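Local atomic coordinates of phosphodiesterase MJ0936 (Methanocaldococcus jannaschii, PDB entry 2AHD), a protein that belongs to the calcineurin-like phosphoesterase superfamily, whose members share an alpha/beta fold built around two beta sheets. Residues 90-96 with 112-118. Residue numbers count along the deposited sequence, not the author numbering.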
loop_
_atom_site.group_PDB
_atom_site.type_symbol
_atom_site.label_atom_id
_atom_site.label_comp_id
_atom_site.label_asym_id
_atom_site.label_seq_id
_atom_site.Cartn_x
_atom_site.Cartn_y
_atom_site.Cartn_z
ATOM N N ASP A 90 9.240 14.531 -6.002
ATOM C CA ASP A 90 9.320 14.718 -7.450
ATOM C C ASP A 90 8.862 13.507 -8.260
ATOM O O ASP A 90 8.755 13.588 -9.484
ATOM C CB ASP A 90 10.759 15.082 -7.860
ATOM C CG ASP A 90 11.184 16.461 -7.368
ATOM O OD1 ASP A 90 10.563 17.463 -7.796
ATOM O OD2 ASP A 90 12.136 16.539 -6.557
ATOM N N LEU A 91 8.589 12.395 -7.579
ATOM C CA LEU A 91 8.167 11.162 -8.241
ATOM C C LEU A 91 6.674 11.077 -8.478
ATOM O O LEU A 91 5.882 11.472 -7.630
ATOM C CB LEU A 91 8.621 9.957 -7.426
ATOM C CG LEU A 91 10.139 9.830 -7.333
ATOM C CD1 LEU A 91 10.524 8.842 -6.245
ATOM C CD2 LEU A 91 10.680 9.413 -8.690
ATOM N N LYS A 92 6.307 10.556 -9.645
ATOM C CA LYS A 92 4.908 10.396 -10.033
ATOM C C LYS A 92 4.440 9.000 -9.652
ATOM O O LYS A 92 4.999 8.003 -10.109
ATOM C CB LYS A 92 4.748 10.593 -11.545
ATOM C CG LYS A 92 3.892 11.794 -11.949
ATOM C CD LYS A 92 4.498 13.112 -11.480
ATOM C CE LYS A 92 5.861 13.367 -12.111
ATOM N NZ LYS A 92 6.466 14.639 -11.612
ATOM N N PHE A 93 3.412 8.941 -8.811
ATOM C CA PHE A 93 2.866 7.675 -8.347
ATOM C C PHE A 93 1.481 7.375 -8.895
ATOM O O PHE A 93 0.727 8.282 -9.247
ATOM C CB PHE A 93 2.750 7.659 -6.818
ATOM C CG PHE A 93 4.059 7.537 -6.095
ATOM C CD1 PHE A 93 4.911 8.620 -5.973
ATOM C CD2 PHE A 93 4.426 6.337 -5.502
ATOM C CE1 PHE A 93 6.107 8.510 -5.268
ATOM C CE2 PHE A 93 5.620 6.222 -4.796
ATOM C CZ PHE A 93 6.460 7.310 -4.680
ATOM N N PHE A 94 1.169 6.084 -8.972
ATOM C CA PHE A 94 -0.150 5.605 -9.367
ATOM C C PHE A 94 -0.391 4.370 -8.533
ATOM O O PHE A 94 0.329 3.387 -8.657
ATOM C CB PHE A 94 -0.260 5.219 -10.823
ATOM C CG PHE A 94 -1.646 4.802 -11.202
ATOM C CD1 PHE A 94 -2.710 5.681 -11.050
ATOM C CD2 PHE A 94 -1.901 3.528 -11.682
ATOM C CE1 PHE A 94 -4.010 5.298 -11.371
ATOM C CE2 PHE A 94 -3.204 3.133 -12.007
ATOM C CZ PHE A 94 -4.258 4.024 -11.851
ATOM N N ILE A 95 -1.409 4.432 -7.685
ATOM C CA ILE A 95 -1.730 3.344 -6.782
ATOM C C ILE A 95 -3.098 2.746 -7.045
ATOM O O ILE A 95 -4.049 3.452 -7.354
ATOM C CB ILE A 95 -1.681 3.844 -5.345
ATOM C CG1 ILE A 95 -0.371 4.595 -5.118
ATOM C CG2 ILE A 95 -1.806 2.689 -4.390
ATOM C CD1 ILE A 95 -0.255 5.232 -3.757
ATOM N N THR A 96 -3.187 1.429 -6.920
ATOM C CA THR A 96 -4.444 0.723 -7.134
ATOM C C THR A 96 -4.298 -0.725 -6.710
ATOM O O THR A 96 -3.238 -1.307 -6.861
ATOM C CB THR A 96 -4.897 0.777 -8.631
ATOM O OG1 THR A 96 -6.169 0.133 -8.763
ATOM C CG2 THR A 96 -3.888 0.081 -9.547
ATOM N N LEU A 112 3.486 7.831 -17.685
ATOM C CA LEU A 112 3.168 9.133 -17.124
ATOM C C LEU A 112 3.482 9.131 -15.639
ATOM O O LEU A 112 3.364 10.158 -14.977
ATOM C CB LEU A 112 1.693 9.453 -17.349
ATOM C CG LEU A 112 1.280 9.494 -18.819
ATOM C CD1 LEU A 112 -0.225 9.612 -18.953
ATOM C CD2 LEU A 112 1.972 10.661 -19.484
ATOM N N TYR A 113 3.887 7.974 -15.119
ATOM C CA TYR A 113 4.212 7.838 -13.699
ATOM C C TYR A 113 5.585 7.238 -13.493
ATOM O O TYR A 113 6.058 6.449 -14.304
ATOM C CB TYR A 113 3.187 6.950 -13.000
ATOM C CG TYR A 113 1.777 7.467 -13.070
ATOM C CD1 TYR A 113 1.318 8.421 -12.159
ATOM C CD2 TYR A 113 0.901 7.010 -14.058
ATOM C CE1 TYR A 113 0.018 8.905 -12.229
ATOM C CE2 TYR A 113 -0.398 7.487 -14.139
ATOM C CZ TYR A 113 -0.836 8.432 -13.219
ATOM O OH TYR A 113 -2.133 8.883 -13.276
ATOM N N ASP A 114 6.214 7.608 -12.386
ATOM C CA ASP A 114 7.549 7.116 -12.058
ATOM C C ASP A 114 7.470 5.772 -11.355
ATOM O O ASP A 114 8.292 4.877 -11.587
ATOM C CB ASP A 114 8.270 8.126 -11.159
ATOM C CG ASP A 114 8.590 9.413 -11.882
ATOM O OD1 ASP A 114 9.425 9.373 -12.811
ATOM O OD2 ASP A 114 8.004 10.457 -11.529
ATOM N N VAL A 115 6.459 5.653 -10.500
ATOM C CA VAL A 115 6.234 4.450 -9.724
ATOM C C VAL A 115 4.798 3.992 -9.881
ATOM O O VAL A 115 3.908 4.811 -10.046
ATOM C CB VAL A 115 6.506 4.723 -8.234
ATOM C CG1 VAL A 115 6.526 3.424 -7.454
ATOM C CG2 VAL A 115 7.827 5.471 -8.083
ATOM N N VAL A 116 4.584 2.679 -9.862
ATOM C CA VAL A 116 3.240 2.102 -9.949
ATOM C C VAL A 116 3.156 1.009 -8.892
ATOM O O VAL A 116 3.869 0.016 -8.949
ATOM C CB VAL A 116 2.940 1.499 -11.328
ATOM C CG1 VAL A 116 1.551 0.929 -11.343
ATOM C CG2 VAL A 116 3.055 2.560 -12.388
ATOM N N ILE A 117 2.290 1.220 -7.913
ATOM C CA ILE A 117 2.115 0.289 -6.813
ATOM C C ILE A 117 0.752 -0.392 -6.874
ATOM O O ILE A 117 -0.248 0.250 -7.177
ATOM C CB ILE A 117 2.245 1.034 -5.484
ATOM C CG1 ILE A 117 3.570 1.802 -5.460
ATOM C CG2 ILE A 117 2.140 0.054 -4.327
ATOM C CD1 ILE A 117 3.770 2.620 -4.225
ATOM N N TYR A 118 0.707 -1.689 -6.578
ATOM C CA TYR A 118 -0.553 -2.430 -6.620
ATOM C C TYR A 118 -0.455 -3.717 -5.821
ATOM O O TYR A 118 0.635 -4.157 -5.507
ATOM C CB TYR A 118 -0.911 -2.752 -8.070
ATOM C CG TYR A 118 -0.055 -3.836 -8.653
ATOM C CD1 TYR A 118 -0.529 -5.138 -8.758
ATOM C CD2 TYR A 118 1.246 -3.575 -9.056
ATOM C CE1 TYR A 118 0.269 -6.152 -9.249
ATOM C CE2 TYR A 118 2.060 -4.579 -9.548
ATOM C CZ TYR A 118 1.566 -5.867 -9.646
ATOM O OH TYR A 118 2.358 -6.863 -10.166
#
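Strands 91-96 and 115-118 are the parallel neighbours of a beta-alpha-beta crossover, joined through helix 101-110, in one of the two sheets of this calcineurin-like phosphoesterase fold. Over these short segments the strand axes lie 18° from parallel and approach to 4.9 Å. Val115 N donates to Lys92 O (2.8 Å), Ile117 N to Phe94 O (3.0 Å) and Thr96 N to Ile117 O (3.2 Å); the bond from Phe94 N to Val115 O (3.2 Å) is weak.

The residues alternate between the two faces. Phe93, Val115, Ile95 and Ile117 share one, where Ile95 and Ile117 also touch Cys34. Phe93, with chi1 in the m well, brings its ring face over Val115 CB, a CH-pi contact 4.1 Å from the ring centroid, while Ile117 CD1 meets the ring edge. Beta-branched valine and isoleucine suit these extended positions, filling space close to the backbone. Phe94, Val116, Thr96 and Tyr118 point the other way, where helix 101-110 packs on them. Phe94, at chi1 t, turns its ring edge to Val116 CG1. Tyr113, at chi1 m, sets its ring face against Phe94 CB, 3.7 Å from the centroid. Tyrosine suits this partly exposed approach to the strand: its ring packs on Phe94 CB and its OH hydrogen-bonds to Ser85 OG.

Just before the second strand, Asp114 N also donates to Lys92 O (2.6 Å), an oxygen shared with Val115 N. The short Asp114 side chain, at chi1 m, carries its carboxylate back so that Asp114 OD2 accepts from Lys92 N at 2.5 Å.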